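Local coordinates for type III secretion system effector protein ExoU (Pseudomonas fluorescens, PDB 4QMK) that probably acts as a patatin-like phospholipase delivered by type III secretion, with a domain that binds phosphatidylinositol 4,5-bisphosphate and targets it to the plasma membrane, at residues A[140-145]-A[273-278]; A[152-157]-A[250-255]; A[163-168]-A[256-261]; A[574-579]-A[642-647]. All coordinates share one frame; numbering follows the deposited sequence.

Contact 1. Residues A[140-145]-A[273-278]; sequences PVTAWL and AALISG
Leu275 and Ile276 on helix 270-278 meet Val141, Thr142 and Leu145 on helix 140-157. The contact is almost wholly apolar. The two helix segments run 9.9 Å apart at an angle of 43°, so only side-chain ends touch.

Leu275 comes first. Its CG is anti to the backbone N (chi1 171°), and its two methyls part company beyond it. CD2 lies 4.2 Å from Val141 CG1, the Val141 branch that is itself anti to its own backbone N. The other methyl, Leu275 CD1, comes within 4.4 Å of Thr142 OG1. That hydroxyl is hydrogen-bonded to Asp139, just before the helix, so its polar need is met on its own side.

Ile276 follows and uses both of its branches. Ile276 CD1 reaches within 4.4 Å of Val141 CG1. Its shorter branch, CG2, meets Leu145 CD1 at 4.1 Å, and these two side chains cross at about a right angle. Val141 therefore touches both residues.

Ser277 is turned away from helix 140-157. Its OG has two carbonyl oxygens within hydrogen-bonding reach for its one proton, those of Thr246 and Ser104, the latter in a GxSxG sequence consistent with a nucleophile elbow. Helix 270-278 thus sits between helix 140-157 on one side and strand 242-251 with helix 107-114 on another. Helix 183-201 also packs on it, through Ala274 and Leu275.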
loop_
_atom_site.group_PDB
_atom_site.type_symbol
_atom_site.label_atom_id
_atom_site.label_comp_id
_atom_site.label_asym_id
_atom_site.label_seq_id
_atom_site.Cartn_x
_atom_site.Cartn_y
_atom_site.Cartn_z
ATOM N N PRO A 140 -23.820 -5.118 -5.787
ATOM C CA PRO A 140 -23.582 -4.015 -4.822
ATOM C C PRO A 140 -22.476 -2.998 -5.169
ATOM O O PRO A 140 -22.695 -1.802 -5.020
ATOM C CB PRO A 140 -23.256 -4.748 -3.505
ATOM C CG PRO A 140 -23.640 -6.179 -3.729
ATOM C CD PRO A 140 -23.497 -6.430 -5.197
ATOM N N VAL A 141 -21.322 -3.464 -5.639
ATOM C CA VAL A 141 -20.228 -2.564 -5.969
ATOM C C VAL A 141 -20.652 -1.542 -7.007
ATOM O O VAL A 141 -20.438 -0.348 -6.841
ATOM C CB VAL A 141 -18.984 -3.322 -6.460
ATOM C CG1 VAL A 141 -17.950 -2.346 -7.033
ATOM C CG2 VAL A 141 -18.389 -4.125 -5.314
ATOM N N THR A 142 -21.234 -2.017 -8.086
ATOM C CA THR A 142 -21.731 -1.127 -9.107
ATOM C C THR A 142 -22.712 -0.147 -8.508
ATOM O O THR A 142 -22.621 1.047 -8.729
ATOM C CB THR A 142 -22.492 -1.899 -10.218
ATOM O OG1 THR A 142 -21.623 -2.864 -10.844
ATOM C CG2 THR A 142 -23.056 -0.914 -11.282
ATOM N N ALA A 143 -23.651 -0.674 -7.749
ATOM C CA ALA A 143 -24.684 0.129 -7.173
ATOM C C ALA A 143 -24.069 1.205 -6.326
ATOM O O ALA A 143 -24.450 2.361 -6.397
ATOM C CB ALA A 143 -25.606 -0.740 -6.336
ATOM N N TRP A 144 -23.120 0.818 -5.499
ATOM C CA TRP A 144 -22.472 1.780 -4.642
ATOM C C TRP A 144 -21.852 2.927 -5.436
ATOM O O TRP A 144 -21.886 4.088 -4.995
ATOM C CB TRP A 144 -21.404 1.111 -3.804
ATOM C CG TRP A 144 -20.724 2.056 -2.916
ATOM C CD1 TRP A 144 -21.145 2.468 -1.697
ATOM C CD2 TRP A 144 -19.491 2.714 -3.165
ATOM N NE1 TRP A 144 -20.243 3.363 -1.154
ATOM C CE2 TRP A 144 -19.213 3.527 -2.040
ATOM C CE3 TRP A 144 -18.588 2.684 -4.213
ATOM C CZ2 TRP A 144 -18.064 4.309 -1.938
ATOM C CZ3 TRP A 144 -17.437 3.482 -4.125
ATOM C CH2 TRP A 144 -17.194 4.286 -2.993
ATOM N N LEU A 145 -21.284 2.612 -6.590
ATOM C CA LEU A 145 -20.700 3.630 -7.392
ATOM C C LEU A 145 -21.683 4.685 -7.844
ATOM O O LEU A 145 -21.319 5.858 -7.873
ATOM C CB LEU A 145 -19.939 3.033 -8.551
ATOM C CG LEU A 145 -18.571 2.546 -8.114
ATOM C CD1 LEU A 145 -18.057 1.489 -9.060
ATOM C CD2 LEU A 145 -17.605 3.719 -8.014
ATOM N N ALA A 273 -10.780 -4.179 -10.923
ATOM C CA ALA A 273 -10.510 -2.963 -11.676
ATOM C C ALA A 273 -11.399 -2.857 -12.879
ATOM O O ALA A 273 -11.861 -1.757 -13.231
ATOM C CB ALA A 273 -9.078 -2.954 -12.168
ATOM N N ALA A 274 -11.557 -3.993 -13.557
ATOM C CA ALA A 274 -12.348 -4.081 -14.774
ATOM C C ALA A 274 -13.833 -3.932 -14.487
ATOM O O ALA A 274 -14.574 -3.375 -15.294
ATOM C CB ALA A 274 -12.104 -5.424 -15.455
ATOM N N LEU A 275 -14.279 -4.458 -13.356
ATOM C CA LEU A 275 -15.658 -4.325 -12.988
ATOM C C LEU A 275 -15.964 -2.847 -12.760
ATOM O O LEU A 275 -17.007 -2.342 -13.205
ATOM C CB LEU A 275 -15.938 -5.114 -11.714
ATOM C CG LEU A 275 -17.315 -4.924 -11.063
ATOM C CD1 LEU A 275 -18.394 -5.634 -11.877
ATOM C CD2 LEU A 275 -17.265 -5.523 -9.662
ATOM N N ILE A 276 -15.065 -2.182 -12.020
ATOM C CA ILE A 276 -15.231 -0.773 -11.650
ATOM C C ILE A 276 -15.273 0.021 -12.934
ATOM O O ILE A 276 -16.135 0.887 -13.157
ATOM C CB ILE A 276 -14.011 -0.226 -10.876
ATOM C CG1 ILE A 276 -13.638 -1.114 -9.690
ATOM C CG2 ILE A 276 -14.235 1.240 -10.476
ATOM C CD1 ILE A 276 -14.143 -0.680 -8.371
ATOM N N SER A 277 -14.327 -0.300 -13.784
ATOM C CA SER A 277 -14.201 0.400 -15.014
ATOM C C SER A 277 -15.475 0.369 -15.780
ATOM O O SER A 277 -15.935 1.375 -16.261
ATOM C CB SER A 277 -13.072 -0.206 -15.818
ATOM O OG SER A 277 -13.015 0.367 -17.089
ATOM N N GLY A 278 -16.075 -0.803 -15.879
ATOM C CA GLY A 278 -17.283 -0.949 -16.648
ATOM C C GLY A 278 -18.520 -0.310 -16.042
ATOM O O GLY A 278 -19.457 -0.024 -16.746
#

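Contact 2. Residues A[152-157]-A[250-255]; sequences LGKLVR and MFDGRP
Gly153 and Arg157 of helix 140-157 press against Phe251, Asp252 and Arg254, which belong to the beta hairpin joining strands 242-251 and 254-260. The hairpin closes with a type I' turn from Phe251 to Arg254, at the edge of the mixed sheet of the patatin-like fold.

The apolar part is small. Gly153 brings the backbones close, with its CA 3.7 Å from Phe251 CB. Leu152 CB touches the Phe251 ring at CD1, 4.1 Å away.

The charged part centres on Asp252. Arg157 NH2 forms a long salt bridge of 3.9 Å to Asp252 OD2. Lys154 is extended beyond CG and crosses the aspartate at about a right angle. Lys154 CE is its nearest atom, 3.6 Å from Asp252 OD1; the ammonium stays too far for a salt bridge.

Arg157 and Arg254, like charges, cross obliquely. The guanidinium of Arg157 has Gly153 O over one face and Arg254 CB over the other. Arg157 NE is 3.3 Å from Arg254 NE, a pair of donors, with the two planes 40° apart. Each has an acceptor elsewhere: Arg157 NH1 bonds Gln256 OE1, and Arg254 NH2 bonds Thr640 OG1.

One hydrogen bond crosses the contact, from Arg157 NH2 to Phe251 O at 2.5 Å. Phe251 O lies nearly in the guanidinium plane. Arg254 N, the turn's own donor, reaches the same Phe251 O from the opposite face of its plane.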
loop_
_atom_site.group_PDB
_atom_site.type_symbol
_atom_site.label_atom_id
_atom_site.label_comp_id
_atom_site.label_asym_id
_atom_site.label_seq_id
_atom_site.Cartn_x
_atom_site.Cartn_y
_atom_site.Cartn_z
ATOM N N LEU A 152 -17.601 11.195 -3.542
ATOM C CA LEU A 152 -16.290 10.920 -4.073
ATOM C C LEU A 152 -15.683 12.040 -4.870
ATOM O O LEU A 152 -14.445 12.220 -4.883
ATOM C CB LEU A 152 -16.325 9.681 -4.957
ATOM C CG LEU A 152 -16.292 8.388 -4.190
ATOM C CD1 LEU A 152 -16.497 7.224 -5.139
ATOM C CD2 LEU A 152 -14.980 8.267 -3.455
ATOM N N GLY A 153 -16.535 12.783 -5.556
ATOM C CA GLY A 153 -16.060 13.851 -6.389
ATOM C C GLY A 153 -15.522 14.954 -5.516
ATOM O O GLY A 153 -14.422 15.443 -5.737
ATOM N N LYS A 154 -16.305 15.325 -4.510
ATOM C CA LYS A 154 -15.891 16.368 -3.604
ATOM C C LYS A 154 -14.568 16.035 -2.910
ATOM O O LYS A 154 -13.586 16.789 -2.987
ATOM C CB LYS A 154 -16.980 16.615 -2.575
ATOM C CG LYS A 154 -18.059 17.496 -3.108
ATOM C CD LYS A 154 -19.384 17.279 -2.402
ATOM C CE LYS A 154 -20.411 18.273 -2.931
ATOM N NZ LYS A 154 -21.792 17.862 -2.581
ATOM N N LEU A 155 -14.537 14.874 -2.278
ATOM C CA LEU A 155 -13.405 14.508 -1.474
ATOM C C LEU A 155 -12.111 14.603 -2.247
ATOM O O LEU A 155 -11.221 15.389 -1.889
ATOM C CB LEU A 155 -13.601 13.122 -0.913
ATOM C CG LEU A 155 -14.617 13.011 0.230
ATOM C CD1 LEU A 155 -14.960 11.549 0.440
ATOM C CD2 LEU A 155 -14.102 13.600 1.527
ATOM N N VAL A 156 -12.052 13.920 -3.381
ATOM C CA VAL A 156 -10.781 13.840 -4.125
ATOM C C VAL A 156 -10.274 15.150 -4.718
ATOM O O VAL A 156 -9.041 15.365 -4.787
ATOM C CB VAL A 156 -10.850 12.806 -5.250
ATOM C CG1 VAL A 156 -9.552 12.731 -6.031
ATOM C CG2 VAL A 156 -11.109 11.455 -4.635
ATOM N N ARG A 157 -11.203 16.022 -5.119
ATOM C CA ARG A 157 -10.822 17.274 -5.765
ATOM C C ARG A 157 -10.416 18.317 -4.728
ATOM O O ARG A 157 -9.722 19.242 -5.060
ATOM C CB ARG A 157 -11.945 17.789 -6.725
ATOM C CG ARG A 157 -12.026 16.961 -8.017
ATOM C CD ARG A 157 -12.835 17.580 -9.148
ATOM N NE ARG A 157 -14.269 17.454 -8.928
ATOM C CZ ARG A 157 -15.036 16.441 -9.357
ATOM N NH1 ARG A 157 -14.534 15.434 -10.064
ATOM N NH2 ARG A 157 -16.339 16.436 -9.079
ATOM N N MET A 250 -18.774 10.204 -13.916
ATOM C CA MET A 250 -19.301 11.499 -13.540
ATOM C C MET A 250 -19.433 11.562 -12.021
ATOM O O MET A 250 -20.151 10.792 -11.419
ATOM C CB MET A 250 -20.626 11.746 -14.235
ATOM C CG MET A 250 -20.472 12.409 -15.595
ATOM S SD MET A 250 -20.202 14.201 -15.463
ATOM C CE MET A 250 -19.879 14.521 -17.169
ATOM N N PHE A 251 -18.788 12.542 -11.402
ATOM C CA PHE A 251 -18.745 12.645 -9.980
ATOM C C PHE A 251 -18.992 14.080 -9.625
ATOM O O PHE A 251 -18.170 14.935 -9.936
ATOM C CB PHE A 251 -17.367 12.235 -9.506
ATOM C CG PHE A 251 -16.988 10.786 -9.819
ATOM C CD1 PHE A 251 -17.355 9.749 -8.968
ATOM C CD2 PHE A 251 -16.182 10.492 -10.886
ATOM C CE1 PHE A 251 -16.969 8.450 -9.213
ATOM C CE2 PHE A 251 -15.797 9.193 -11.147
ATOM C CZ PHE A 251 -16.192 8.171 -10.314
ATOM N N ASP A 252 -20.117 14.360 -8.965
ATOM C CA ASP A 252 -20.449 15.711 -8.516
ATOM C C ASP A 252 -20.499 16.712 -9.680
ATOM O O ASP A 252 -20.044 17.864 -9.554
ATOM C CB ASP A 252 -19.449 16.168 -7.425
ATOM C CG ASP A 252 -19.779 17.549 -6.850
ATOM O OD1 ASP A 252 -20.947 17.783 -6.490
ATOM O OD2 ASP A 252 -18.863 18.399 -6.761
ATOM N N GLY A 253 -21.030 16.262 -10.817
ATOM C CA GLY A 253 -21.196 17.111 -11.994
ATOM C C GLY A 253 -19.991 17.277 -12.911
ATOM O O GLY A 253 -20.092 17.962 -13.935
ATOM N N ARG A 254 -18.863 16.628 -12.586
ATOM C CA ARG A 254 -17.644 16.736 -13.393
ATOM C C ARG A 254 -17.145 15.328 -13.791
ATOM O O ARG A 254 -17.100 14.442 -12.965
ATOM C CB ARG A 254 -16.566 17.465 -12.586
ATOM C CG ARG A 254 -16.958 18.873 -12.240
ATOM C CD ARG A 254 -16.384 19.413 -10.927
ATOM N NE ARG A 254 -15.006 19.893 -11.022
ATOM C CZ ARG A 254 -14.661 21.165 -11.220
ATOM N NH1 ARG A 254 -15.587 22.120 -11.357
ATOM N NH2 ARG A 254 -13.377 21.484 -11.277
ATOM N N PRO A 255 -16.727 15.153 -15.041
ATOM C CA PRO A 255 -16.089 13.921 -15.414
ATOM C C PRO A 255 -14.703 13.771 -14.814
ATOM O O PRO A 255 -13.959 14.772 -14.707
ATOM C CB PRO A 255 -15.971 14.027 -16.941
ATOM C CG PRO A 255 -15.906 15.492 -17.202
ATOM C CD PRO A 255 -16.765 16.124 -16.146
#

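Contact 3. Residues A[163-168]-A[256-261]; sequences VGNISQ and QLVVFN
The amide of Asn165 lies against the backbone of strand 254-260 and is bonded through both of its ends. On its carbonyl side, Val259 N and Ser167 N reach Asn165 OD1 from opposite faces, at 3.0 Å and 2.7 Å. Asn165 ND2 donates to Leu257 O at 2.8 Å, with the acceptor tilted slightly from the amide plane. CG is anti to the backbone N (chi1 -177°), which brings it up to the strand; the three hydrogen bonds then set the turn of the amide.

Ser167 OG lies 2.8 Å from Val259 O and equally far from Asn165 OD1. Ser167 CB also touches the Phe260 ring, 3.7 Å from CE1. Between these two residues in sequence, Ile166 packs its CG2 on Val258 CG2 at 3.6 Å. A water accepts from Ile166 N and donates to Leu257 O.

Strand 254-260 is outermost in its sheet, and Val258 pairs with strand 242-251. The Asn165 amide binds Val259 N and Leu257 O on the strand's other edge, much as a neighbouring strand would. Asn165 is also the N-cap of helix 166-173. With Gln168, whose OE1 accepts weakly from Asn165 N, it forms a capping box.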
loop_
_atom_site.group_PDB
_atom_site.type_symbol
_atom_site.label_atom_id
_atom_site.label_comp_id
_atom_site.label_asym_id
_atom_site.label_seq_id
_atom_site.Cartn_x
_atom_site.Cartn_y
_atom_site.Cartn_z
ATOM N N VAL A 163 -3.555 13.709 -4.594
ATOM C CA VAL A 163 -3.245 12.311 -4.699
ATOM C C VAL A 163 -3.049 12.052 -6.203
ATOM O O VAL A 163 -3.247 12.934 -7.072
ATOM C CB VAL A 163 -4.399 11.383 -4.161
ATOM C CG1 VAL A 163 -4.764 11.719 -2.715
ATOM C CG2 VAL A 163 -5.648 11.420 -5.072
ATOM N N GLY A 164 -2.728 10.810 -6.502
ATOM C CA GLY A 164 -2.442 10.397 -7.865
ATOM C C GLY A 164 -3.618 10.307 -8.816
ATOM O O GLY A 164 -3.520 10.770 -9.925
ATOM N N ASN A 165 -4.715 9.692 -8.376
ATOM C CA ASN A 165 -5.906 9.436 -9.214
ATOM C C ASN A 165 -7.021 8.921 -8.319
ATOM O O ASN A 165 -6.774 8.300 -7.304
ATOM C CB ASN A 165 -5.617 8.400 -10.314
ATOM C CG ASN A 165 -6.838 8.164 -11.282
ATOM O OD1 ASN A 165 -7.625 7.200 -11.119
ATOM N ND2 ASN A 165 -6.955 9.004 -12.296
ATOM N N ILE A 166 -8.248 9.217 -8.665
ATOM C CA ILE A 166 -9.366 8.715 -7.890
ATOM C C ILE A 166 -9.359 7.179 -7.803
ATOM O O ILE A 166 -9.902 6.619 -6.876
ATOM C CB ILE A 166 -10.683 9.258 -8.424
ATOM C CG1 ILE A 166 -11.789 9.000 -7.451
ATOM C CG2 ILE A 166 -11.044 8.676 -9.759
ATOM C CD1 ILE A 166 -12.951 9.902 -7.791
ATOM N N SER A 167 -8.694 6.495 -8.724
ATOM C CA SER A 167 -8.459 5.062 -8.537
ATOM C C SER A 167 -7.861 4.700 -7.177
ATOM O O SER A 167 -8.152 3.649 -6.613
ATOM C CB SER A 167 -7.501 4.543 -9.597
ATOM O OG SER A 167 -6.285 5.267 -9.666
ATOM N N GLN A 168 -7.014 5.554 -6.640
ATOM C CA GLN A 168 -6.396 5.270 -5.346
ATOM C C GLN A 168 -7.395 5.230 -4.202
ATOM O O GLN A 168 -7.334 4.372 -3.325
ATOM C CB GLN A 168 -5.227 6.210 -5.124
ATOM C CG GLN A 168 -4.054 5.760 -5.986
ATOM C CD GLN A 168 -3.027 6.815 -6.242
ATOM O OE1 GLN A 168 -3.292 8.004 -6.133
ATOM N NE2 GLN A 168 -1.859 6.388 -6.630
ATOM N N GLN A 256 -14.372 12.527 -14.447
ATOM C CA GLN A 256 -13.041 12.146 -13.938
ATOM C C GLN A 256 -12.508 10.949 -14.664
ATOM O O GLN A 256 -13.201 9.985 -14.791
ATOM C CB GLN A 256 -13.064 11.752 -12.460
ATOM C CG GLN A 256 -13.354 12.875 -11.516
ATOM C CD GLN A 256 -12.142 13.667 -11.043
ATOM O OE1 GLN A 256 -12.265 14.378 -10.086
ATOM N NE2 GLN A 256 -10.976 13.496 -11.663
ATOM N N LEU A 257 -11.270 11.032 -15.120
ATOM C CA LEU A 257 -10.597 9.894 -15.674
ATOM C C LEU A 257 -10.154 9.006 -14.532
ATOM O O LEU A 257 -9.404 9.434 -13.650
ATOM C CB LEU A 257 -9.307 10.232 -16.379
ATOM C CG LEU A 257 -9.096 10.537 -17.845
ATOM C CD1 LEU A 257 -10.018 9.654 -18.664
ATOM C CD2 LEU A 257 -9.246 11.984 -18.218
ATOM N N VAL A 258 -10.599 7.766 -14.556
ATOM C CA VAL A 258 -10.161 6.797 -13.589
ATOM C C VAL A 258 -9.102 5.941 -14.283
ATOM O O VAL A 258 -9.272 5.573 -15.439
ATOM C CB VAL A 258 -11.331 5.954 -13.152
ATOM C CG1 VAL A 258 -10.922 4.926 -12.135
ATOM C CG2 VAL A 258 -12.402 6.847 -12.602
ATOM N N VAL A 259 -8.000 5.648 -13.612
ATOM C CA VAL A 259 -6.907 4.856 -14.238
ATOM C C VAL A 259 -6.285 3.841 -13.279
ATOM O O VAL A 259 -5.777 4.193 -12.210
ATOM C CB VAL A 259 -5.780 5.800 -14.735
ATOM C CG1 VAL A 259 -4.633 5.017 -15.360
ATOM C CG2 VAL A 259 -6.345 6.835 -15.697
ATOM N N PHE A 260 -6.366 2.588 -13.649
ATOM C CA PHE A 260 -5.749 1.534 -12.890
ATOM C C PHE A 260 -4.591 1.008 -13.722
ATOM O O PHE A 260 -4.752 0.783 -14.902
ATOM C CB PHE A 260 -6.731 0.407 -12.693
ATOM C CG PHE A 260 -7.974 0.778 -11.928
ATOM C CD1 PHE A 260 -7.947 0.867 -10.550
ATOM C CD2 PHE A 260 -9.136 0.948 -12.565
ATOM C CE1 PHE A 260 -9.069 1.229 -9.837
ATOM C CE2 PHE A 260 -10.282 1.296 -11.875
ATOM C CZ PHE A 260 -10.243 1.444 -10.508
ATOM N N ASN A 261 -3.445 0.805 -13.113
ATOM C CA ASN A 261 -2.267 0.225 -13.762
ATOM C C ASN A 261 -1.145 -0.047 -12.725
ATOM O O ASN A 261 -1.321 0.209 -11.523
ATOM C CB ASN A 261 -1.761 1.137 -14.868
ATOM C CG ASN A 261 -1.285 2.519 -14.355
ATOM O OD1 ASN A 261 -0.910 2.705 -13.178
ATOM N ND2 ASN A 261 -1.324 3.486 -15.242
HETATM O O HOH W 1 -9.378 11.043 -11.054
#

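Contact 4. Residues A[574-579]-A[642-647]; sequences ENFIRE and EQAKAW
Phe576 of helix 555-585 and Trp647, the residue just after helix 639-646, form an edge-to-face pair; the two helices run nearly antiparallel. Both helices belong to the C-terminal four-helix bundle of ExoU, probably the part that binds phosphoinositide. The segments cross at 163° with axes 11.6 Å apart, so large side chains span the interval.

CG of Phe576 is anti to the backbone N (chi1 177°), which places it on the side of helix 639-646. The ring's edge faces the indole. Phe576 CD1 stands over one face of Trp647, 3.8 Å from CG. The Phe576 ring and the five-membered ring of Trp647 are 5.3 Å apart at their centroids, with planes at 73°.

The six-membered ring of Trp647 extends over the backbone of helix 555-585. Phe576 CA lies over that ring in a CH-pi contact, 4.2 Å from the centroid. The far rim touches Asn575 CB through CZ3, at 4.0 Å.

Glu579 meets the indole with its aliphatic part, CB being 3.9 Å from Trp647 CZ2. Its chain bends at chi2, and the carboxylate leads away from helix 639-646. Phe576 CE1 also rests against Ala644 CA, at 4.1 Å. Leu618 of helix 611-624 packs on both aromatic residues, and Leu605 of helix 592-606 touches Phe576.

The carboxylate of Glu579 pairs with its neighbour on the same helix. Arg578 NH1 donates to Glu579 OE2 at 3.0 Å in a salt bridge, meeting that oxygen nearly in line with its C-O bond.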
loop_
_atom_site.group_PDB
_atom_site.type_symbol
_atom_site.label_atom_id
_atom_site.label_comp_id
_atom_site.label_asym_id
_atom_site.label_seq_id
_atom_site.Cartn_x
_atom_site.Cartn_y
_atom_site.Cartn_z
ATOM N N GLU A 574 1.373 16.578 -17.076
ATOM C CA GLU A 574 0.402 15.581 -17.534
ATOM C C GLU A 574 -0.560 15.245 -16.416
ATOM O O GLU A 574 -1.755 15.143 -16.616
ATOM C CB GLU A 574 1.098 14.324 -18.011
ATOM C CG GLU A 574 1.123 14.152 -19.519
ATOM C CD GLU A 574 1.836 15.265 -20.257
ATOM O OE1 GLU A 574 3.033 15.514 -19.965
ATOM O OE2 GLU A 574 1.208 15.866 -21.164
ATOM N N ASN A 575 -0.034 15.113 -15.224
ATOM C CA ASN A 575 -0.860 14.799 -14.120
ATOM C C ASN A 575 -1.851 15.882 -13.762
ATOM O O ASN A 575 -3.016 15.573 -13.543
ATOM C CB ASN A 575 -0.019 14.366 -12.973
ATOM C CG ASN A 575 0.544 12.976 -13.206
ATOM O OD1 ASN A 575 -0.123 12.148 -13.780
ATOM N ND2 ASN A 575 1.764 12.733 -12.813
ATOM N N PHE A 576 -1.400 17.148 -13.816
ATOM C CA PHE A 576 -2.179 18.282 -13.452
ATOM C C PHE A 576 -3.299 18.405 -14.468
ATOM O O PHE A 576 -4.473 18.629 -14.107
ATOM C CB PHE A 576 -1.308 19.529 -13.424
ATOM C CG PHE A 576 -2.059 20.774 -13.117
ATOM C CD1 PHE A 576 -2.442 21.062 -11.831
ATOM C CD2 PHE A 576 -2.412 21.629 -14.117
ATOM C CE1 PHE A 576 -3.208 22.183 -11.550
ATOM C CE2 PHE A 576 -3.147 22.791 -13.862
ATOM C CZ PHE A 576 -3.558 23.067 -12.573
ATOM N N ILE A 577 -2.927 18.214 -15.728
ATOM C CA ILE A 577 -3.862 18.228 -16.835
ATOM C C ILE A 577 -4.955 17.239 -16.661
ATOM O O ILE A 577 -6.100 17.553 -16.741
ATOM C CB ILE A 577 -3.149 17.965 -18.162
ATOM C CG1 ILE A 577 -2.363 19.242 -18.558
ATOM C CG2 ILE A 577 -4.143 17.654 -19.261
ATOM C CD1 ILE A 577 -1.424 19.110 -19.746
ATOM N N ARG A 578 -4.584 16.034 -16.355
ATOM C CA ARG A 578 -5.540 14.923 -16.267
ATOM C C ARG A 578 -6.441 15.051 -15.051
ATOM O O ARG A 578 -7.593 14.772 -15.116
ATOM C CB ARG A 578 -4.708 13.635 -16.148
ATOM C CG ARG A 578 -5.519 12.386 -16.264
ATOM C CD ARG A 578 -5.243 11.422 -15.143
ATOM N NE ARG A 578 -3.954 10.783 -15.239
ATOM C CZ ARG A 578 -3.368 10.201 -14.209
ATOM N NH1 ARG A 578 -3.969 10.160 -13.038
ATOM N NH2 ARG A 578 -2.183 9.661 -14.350
ATOM N N GLU A 579 -5.892 15.538 -13.961
ATOM C CA GLU A 579 -6.534 15.517 -12.669
ATOM C C GLU A 579 -7.197 16.855 -12.242
ATOM O O GLU A 579 -8.065 16.884 -11.405
ATOM C CB GLU A 579 -5.444 15.140 -11.659
ATOM C CG GLU A 579 -5.856 14.239 -10.515
ATOM C CD GLU A 579 -6.302 12.841 -10.965
ATOM O OE1 GLU A 579 -7.305 12.353 -10.385
ATOM O OE2 GLU A 579 -5.696 12.277 -11.904
ATOM N N GLU A 642 -8.491 26.276 -6.136
ATOM C CA GLU A 642 -7.907 25.661 -4.940
ATOM C C GLU A 642 -6.877 24.597 -5.314
ATOM O O GLU A 642 -5.771 24.565 -4.759
ATOM C CB GLU A 642 -9.008 25.079 -4.072
ATOM C CG GLU A 642 -9.860 26.160 -3.429
ATOM C CD GLU A 642 -9.007 27.065 -2.604
ATOM O OE1 GLU A 642 -8.382 26.510 -1.679
ATOM O OE2 GLU A 642 -8.935 28.294 -2.890
ATOM N N GLN A 643 -7.232 23.746 -6.272
ATOM C CA GLN A 643 -6.310 22.718 -6.765
ATOM C C GLN A 643 -5.084 23.371 -7.437
ATOM O O GLN A 643 -3.945 22.965 -7.204
ATOM C CB GLN A 643 -7.031 21.786 -7.733
ATOM C CG GLN A 643 -8.033 20.858 -7.058
ATOM C CD GLN A 643 -8.934 20.154 -8.054
ATOM O OE1 GLN A 643 -9.824 20.762 -8.693
ATOM N NE2 GLN A 643 -8.743 18.860 -8.175
ATOM N N ALA A 644 -5.315 24.431 -8.206
ATOM C CA ALA A 644 -4.225 25.129 -8.870
ATOM C C ALA A 644 -3.213 25.612 -7.858
ATOM O O ALA A 644 -2.043 25.537 -8.123
ATOM C CB ALA A 644 -4.735 26.284 -9.691
ATOM N N LYS A 645 -3.655 26.084 -6.689
ATOM C CA LYS A 645 -2.710 26.515 -5.657
ATOM C C LYS A 645 -2.029 25.312 -5.029
ATOM O O LYS A 645 -0.815 25.268 -4.929
ATOM C CB LYS A 645 -3.404 27.284 -4.550
ATOM C CG LYS A 645 -4.129 28.526 -4.995
ATOM C CD LYS A 645 -4.791 29.209 -3.814
ATOM C CE LYS A 645 -5.770 30.237 -4.309
ATOM N NZ LYS A 645 -6.379 31.024 -3.203
ATOM N N ALA A 646 -2.813 24.330 -4.623
ATOM C CA ALA A 646 -2.299 23.108 -4.002
ATOM C C ALA A 646 -1.241 22.350 -4.829
ATOM O O ALA A 646 -0.451 21.615 -4.268
ATOM C CB ALA A 646 -3.454 22.154 -3.723
ATOM N N TRP A 647 -1.263 22.472 -6.152
ATOM C CA TRP A 647 -0.278 21.785 -6.969
ATOM C C TRP A 647 0.975 22.610 -7.243
ATOM O O TRP A 647 1.873 22.132 -7.884
ATOM C CB TRP A 647 -0.893 21.335 -8.288
ATOM C CG TRP A 647 -1.851 20.121 -8.248
ATOM C CD1 TRP A 647 -3.103 20.070 -7.707
ATOM C CD2 TRP A 647 -1.651 18.842 -8.900
ATOM N NE1 TRP A 647 -3.674 18.821 -7.911
ATOM C CE2 TRP A 647 -2.808 18.058 -8.656
ATOM C CE3 TRP A 647 -0.594 18.280 -9.631
ATOM C CZ2 TRP A 647 -2.937 16.765 -9.117
ATOM C CZ3 TRP A 647 -0.719 16.976 -10.081
ATOM C CH2 TRP A 647 -1.878 16.229 -9.821
#

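Overall arrangement
Contacts 1, 2 and 3 lie in the patatin-like region and touch one another, with centres 12 to 16 Å apart. Contacts 1 and 2 share helix 140-157, and Trp144 packs on Leu152 between them. Contacts 2 and 3 share strand 254-260. The ring of Phe260 links contact 3 to Ile276 of contact 1. Contact 1 lies next to the probable nucleophile, Ser104, whose backbone oxygen Ser277 reaches. Contact 4 belongs to the C-terminal region. Its centre is 13 Å from contact 3, where Arg578 and Glu579 meet Gly164 and Asn165, and 14 Å from contact 2, where Gln643 packs on Arg157. Contact 1 is about 13 Å from contact 4 at the nearest atoms.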